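Side-chain contacts in SusD homolog (Bacteroides thetaiotaomicron VPI-5482, PDB 3IV0), which probably binds glycans at the outer membrane, as SusD-family lipoproteins do, although its own ligand and precise function are not established: residues A[29-32]-A[33-37]; A[116-119]-A[120-124]. All coordinates share one frame; numbering follows the deposited sequence.

How the contacts relate
Contact 1 (29-32 with 33-37) lies within helix 19-39, and contact 2 (116-119 with 120-124) forms the first turns of helix 117-142. Their centres are 21 Å apart and their nearest atoms about 6 Å, so they do not touch directly; the two helices do. Phe33 of contact 1 packs on Met130, Leu133 and Ser134, further along the helix that contact 2 begins, while Phe123 and Lys119 of contact 2 reach back to Glu19, the first residue of helix 19-39. The centre of contact 1 is about 13 Å, and that of contact 2 about 27 Å, from the centre of the chain. Both are local contacts within helices, contact 2 with a cap.

Contact 1 (A[29-32]-A[33-37])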
loop_
_atom_site.group_PDB
_atom_site.type_symbol
_atom_site.label_atom_id
_atom_site.label_comp_id
_atom_site.label_asym_id
_atom_site.label_seq_id
_atom_site.Cartn_x
_atom_site.Cartn_y
_atom_site.Cartn_z
ATOM N N ILE A 29 -5.339 -5.155 -16.817
ATOM C CA ILE A 29 -4.847 -3.941 -16.126
ATOM C C ILE A 29 -4.542 -4.322 -14.688
ATOM O O ILE A 29 -3.454 -4.019 -14.189
ATOM C CB ILE A 29 -5.853 -2.784 -16.236
ATOM C CG1 ILE A 29 -6.073 -2.349 -17.701
ATOM C CG2 ILE A 29 -5.391 -1.590 -15.334
ATOM C CD1 ILE A 29 -7.301 -1.453 -17.925
ATOM N N TYR A 30 -5.465 -4.975 -14.015
ATOM C CA TYR A 30 -5.231 -5.502 -12.677
ATOM C C TYR A 30 -4.024 -6.427 -12.648
ATOM O O TYR A 30 -3.188 -6.369 -11.754
ATOM C CB TYR A 30 -6.439 -6.235 -12.168
ATOM C CG TYR A 30 -7.608 -5.396 -11.747
ATOM C CD1 TYR A 30 -7.716 -4.924 -10.467
ATOM C CD2 TYR A 30 -8.646 -5.099 -12.628
ATOM C CE1 TYR A 30 -8.785 -4.186 -10.029
ATOM C CE2 TYR A 30 -9.731 -4.365 -12.215
ATOM C CZ TYR A 30 -9.811 -3.889 -10.922
ATOM O OH TYR A 30 -10.900 -3.185 -10.504
ATOM N N ASN A 31 -3.882 -7.274 -13.673
ATOM C CA ASN A 31 -2.717 -8.154 -13.745
ATOM C C ASN A 31 -1.403 -7.404 -13.803
ATOM O O ASN A 31 -0.448 -7.781 -13.136
ATOM C CB ASN A 31 -2.886 -9.124 -14.935
ATOM C CG ASN A 31 -1.827 -10.179 -14.977
ATOM O OD1 ASN A 31 -1.748 -10.992 -14.068
ATOM N ND2 ASN A 31 -0.977 -10.154 -16.005
ATOM N N SER A 32 -1.347 -6.368 -14.619
ATOM C CA SER A 32 -0.140 -5.573 -14.698
ATOM C C SER A 32 0.172 -4.884 -13.375
ATOM O O SER A 32 1.340 -4.859 -12.980
ATOM C CB SER A 32 -0.180 -4.539 -15.831
ATOM O OG SER A 32 -0.151 -5.198 -17.100
ATOM N N PHE A 33 -0.836 -4.374 -12.680
ATOM C CA PHE A 33 -0.590 -3.750 -11.382
ATOM C C PHE A 33 -0.054 -4.802 -10.418
ATOM O O PHE A 33 0.873 -4.524 -9.652
ATOM C CB PHE A 33 -1.865 -3.146 -10.856
ATOM C CG PHE A 33 -1.673 -2.376 -9.588
ATOM C CD1 PHE A 33 -1.194 -1.065 -9.616
ATOM C CD2 PHE A 33 -1.933 -2.944 -8.377
ATOM C CE1 PHE A 33 -1.024 -0.350 -8.431
ATOM C CE2 PHE A 33 -1.744 -2.232 -7.205
ATOM C CZ PHE A 33 -1.282 -0.945 -7.251
ATOM N N ARG A 34 -0.600 -6.003 -10.436
ATOM C CA ARG A 34 -0.116 -7.087 -9.607
ATOM C C ARG A 34 1.333 -7.405 -9.959
ATOM O O ARG A 34 2.165 -7.658 -9.074
ATOM C CB ARG A 34 -0.987 -8.311 -9.786
ATOM C CG ARG A 34 -0.439 -9.550 -9.096
ATOM C CD ARG A 34 -1.449 -10.645 -9.063
ATOM N NE ARG A 34 -1.910 -11.010 -10.395
ATOM C CZ ARG A 34 -3.029 -11.683 -10.625
ATOM N NH1 ARG A 34 -3.806 -12.074 -9.639
ATOM N NH2 ARG A 34 -3.356 -11.975 -11.892
ATOM N N ASN A 35 1.661 -7.484 -11.244
ATOM C CA ASN A 35 3.042 -7.730 -11.643
ATOM C C ASN A 35 3.999 -6.672 -11.134
ATOM O O ASN A 35 5.113 -7.015 -10.703
ATOM C CB ASN A 35 3.138 -7.871 -13.168
ATOM C CG ASN A 35 2.654 -9.211 -13.660
ATOM O OD1 ASN A 35 2.639 -10.180 -12.933
ATOM N ND2 ASN A 35 2.265 -9.245 -14.941
ATOM N N ALA A 36 3.584 -5.407 -11.211
ATOM C CA ALA A 36 4.444 -4.295 -10.800
ATOM C C ALA A 36 4.707 -4.279 -9.310
ATOM O O ALA A 36 5.753 -3.762 -8.875
ATOM C CB ALA A 36 3.798 -3.005 -11.193
ATOM N N THR A 37 3.777 -4.771 -8.517
ATOM C CA THR A 37 3.836 -4.623 -7.060
ATOM C C THR A 37 4.278 -5.856 -6.307
ATOM O O THR A 37 4.933 -5.727 -5.264
ATOM C CB THR A 37 2.457 -4.205 -6.526
ATOM O OG1 THR A 37 1.474 -5.115 -7.007
ATOM C CG2 THR A 37 2.101 -2.773 -6.929
HETATM O O HOH W 1 0.233 -11.367 -12.333
HETATM O O HOH W 2 1.303 -11.925 -16.074
HETATM O O HOH W 3 1.938 -7.106 -17.002
#
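Asn31 and Arg34, one turn apart on helix 19-39, are joined by a direct side-chain hydrogen bond: Arg34 NH2 gives to Asn31 OD1 at 2.9 Å, nearly straight at 174°. The oxygen lies in the guanidinium plane, at its edge, and is used on a lone pair; the amide itself stands almost perpendicular to the guanidinium, with 80° between the planes. The bend of the arginine at chi3 (58°) turns its tip back toward the preceding turn. Arg34 NH2 also forms a salt bridge with Glu276, so this one nitrogen serves two oxygens.

Water extends the polar cluster to Asn35. One molecule donates to Asn31 OD1 and Asn35 OD1 and accepts from Arg34 NE, 2.9 Å away. A second accepts from Asn31 ND2 and, at 3.1 Å, from Asn35 ND2; the two amide nitrogens themselves are 3.5 Å apart. A third links Asn35 ND2 to Ser32 OG.

Beneath run regular i to i+4 backbone bonds, such as Asn35 N to Asn31 O at 2.8 Å. Thr37 OG1 donates to Phe33 O at 2.8 Å, where the helix widens into a pi-type turn.

The pattern is that of an amphipathic helix in the helical SusD fold, i to i+3 and water-bridged i to i+4 pairs on its polar face: Phe33 meets Phe137 of helix 117-142 edge-to-face, Ser32 and Ala36 pack on helix 93-108, and Arg34 rests on Ile268 of strand 264-268.

Contact 2 (A[116-119]-A[120-124]); sequences DELK and RSRFK
Lys119 runs alongside Arg122, both pointing the same way, with Lys119 CE 4.1 Å from Arg122 NH1, and its CB comes within 4.2 Å of Phe123 CZ. Their charged ends part to separate partners, Lys119 NZ to Glu19 in a salt bridge and Arg122 to the carbonyls of Val185 and Glu184. The backbone of Lys119 joins the segments as much as its chain does. Lys119 O has two roles: it accepts from Phe123 N, and it sits over one face of the Phe123 ring, 3.2 Å above the plane and offset toward the rim. Phe123 CG stands beside the backbone N (chi1 -63°), which swings the ring back beneath that carbonyl.

These residues belong to the first two turns of helix 117-142, and Asp116 is its N-cap. Asp116 OD1 accepts from Lys119 N at 3.1 Å on its anti side, and more weakly from Leu118 N.

Arg120 carries the other main share. Its guanidinium grips Glu117 side-on in a salt bridge, NE to OE1 at 3.1 Å and NH2 to OE2 at 2.9 Å. Both oxygens lie near the guanidinium plane, yet both nitrogens meet them from above the carboxylate, whose plane is turned 34° from that of the arginine. The bend of Glu117 at chi2 (-66°) turns its carboxylate toward Arg120, whose own chain runs back to meet it. Arg120 NH1 bonds to the carbonyls of Ile109 and Val112, so the group is held on several sides. A leucine here would probably leave the Glu117 carboxylate without its charged mate and those two carbonyls without their donor. Water bridges Glu117 OE1 and O to Ser121 OG, 2.9 Å from the water.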
loop_
_atom_site.group_PDB
_atom_site.type_symbol
_atom_site.label_atom_id
_atom_site.label_comp_id
_atom_site.label_asym_id
_atom_site.label_seq_id
_atom_site.Cartn_x
_atom_site.Cartn_y
_atom_site.Cartn_z
ATOM N N ASP A 116 -23.924 -4.237 -22.024
ATOM C CA ASP A 116 -24.640 -3.710 -20.883
ATOM C C ASP A 116 -24.039 -2.367 -20.464
ATOM O O ASP A 116 -22.842 -2.285 -20.208
ATOM C CB ASP A 116 -24.529 -4.729 -19.756
ATOM C CG ASP A 116 -25.406 -4.404 -18.568
ATOM O OD1 ASP A 116 -25.057 -3.513 -17.774
ATOM O OD2 ASP A 116 -26.441 -5.075 -18.393
ATOM N N GLU A 117 -24.856 -1.326 -20.364
ATOM C CA GLU A 117 -24.321 -0.006 -20.086
ATOM C C GLU A 117 -23.863 0.165 -18.644
ATOM O O GLU A 117 -22.973 0.988 -18.391
ATOM C CB GLU A 117 -25.325 1.082 -20.466
ATOM C CG GLU A 117 -25.589 1.158 -21.964
ATOM C CD GLU A 117 -24.371 1.606 -22.781
ATOM O OE1 GLU A 117 -23.336 1.988 -22.201
ATOM O OE2 GLU A 117 -24.458 1.577 -24.026
ATOM N N LEU A 118 -24.455 -0.571 -17.701
ATOM C CA LEU A 118 -23.981 -0.525 -16.327
ATOM C C LEU A 118 -22.586 -1.123 -16.290
ATOM O O LEU A 118 -21.679 -0.535 -15.650
ATOM C CB LEU A 118 -24.915 -1.281 -15.383
ATOM C CG LEU A 118 -24.490 -1.319 -13.908
ATOM C CD1 LEU A 118 -24.357 0.077 -13.327
ATOM C CD2 LEU A 118 -25.482 -2.178 -13.107
ATOM N N LYS A 119 -22.377 -2.247 -16.962
ATOM C CA LYS A 119 -21.055 -2.844 -16.997
ATOM C C LYS A 119 -20.064 -1.942 -17.715
ATOM O O LYS A 119 -18.916 -1.830 -17.304
ATOM C CB LYS A 119 -21.078 -4.240 -17.629
ATOM C CG LYS A 119 -21.793 -5.300 -16.773
ATOM C CD LYS A 119 -21.241 -5.397 -15.357
ATOM C CE LYS A 119 -21.666 -6.703 -14.697
ATOM N NZ LYS A 119 -21.008 -7.885 -15.325
ATOM N N ARG A 120 -20.473 -1.292 -18.799
ATOM C CA ARG A 120 -19.577 -0.371 -19.494
ATOM C C ARG A 120 -19.121 0.746 -18.564
ATOM O O ARG A 120 -17.909 1.051 -18.489
ATOM C CB ARG A 120 -20.245 0.209 -20.767
ATOM C CG ARG A 120 -19.377 1.207 -21.469
ATOM C CD ARG A 120 -19.434 1.253 -22.968
ATOM N NE ARG A 120 -20.758 1.031 -23.548
ATOM C CZ ARG A 120 -20.919 0.477 -24.737
ATOM N NH1 ARG A 120 -19.865 0.082 -25.431
ATOM N NH2 ARG A 120 -22.136 0.267 -25.209
ATOM N N SER A 121 -20.047 1.323 -17.814
ATOM C CA SER A 121 -19.728 2.375 -16.860
ATOM C C SER A 121 -18.839 1.842 -15.743
ATOM O O SER A 121 -17.899 2.535 -15.316
ATOM C CB SER A 121 -20.973 2.970 -16.234
ATOM O OG SER A 121 -21.761 3.611 -17.238
ATOM N N ARG A 122 -19.104 0.642 -15.264
ATOM C CA ARG A 122 -18.292 0.056 -14.204
ATOM C C ARG A 122 -16.870 -0.172 -14.676
ATOM O O ARG A 122 -15.922 0.149 -13.943
ATOM C CB ARG A 122 -18.914 -1.257 -13.754
ATOM C CG ARG A 122 -18.108 -1.959 -12.661
ATOM C CD ARG A 122 -18.812 -3.148 -12.087
ATOM N NE ARG A 122 -20.053 -2.714 -11.501
ATOM C CZ ARG A 122 -21.024 -3.498 -11.082
ATOM N NH1 ARG A 122 -20.896 -4.814 -11.168
ATOM N NH2 ARG A 122 -22.131 -2.953 -10.588
ATOM N N PHE A 123 -16.657 -0.704 -15.865
ATOM C CA PHE A 123 -15.320 -1.014 -16.334
ATOM C C PHE A 123 -14.535 0.276 -16.528
ATOM O O PHE A 123 -13.324 0.329 -16.286
ATOM C CB PHE A 123 -15.363 -1.869 -17.611
ATOM C CG PHE A 123 -16.007 -3.241 -17.439
ATOM C CD1 PHE A 123 -16.306 -3.768 -16.206
ATOM C CD2 PHE A 123 -16.261 -4.015 -18.571
ATOM C CE1 PHE A 123 -16.890 -5.031 -16.098
ATOM C CE2 PHE A 123 -16.848 -5.277 -18.464
ATOM C CZ PHE A 123 -17.159 -5.779 -17.255
ATOM N N LYS A 124 -15.209 1.325 -16.980
ATOM C CA LYS A 124 -14.561 2.613 -17.104
ATOM C C LYS A 124 -14.138 3.069 -15.716
ATOM O O LYS A 124 -13.009 3.560 -15.542
ATOM C CB LYS A 124 -15.488 3.653 -17.726
ATOM C CG LYS A 124 -15.736 3.475 -19.223
ATOM C CD LYS A 124 -16.727 4.565 -19.705
ATOM C CE LYS A 124 -17.068 4.457 -21.158
ATOM N NZ LYS A 124 -18.237 5.381 -21.420
HETATM O O HOH W 4 -22.577 3.273 -19.971
#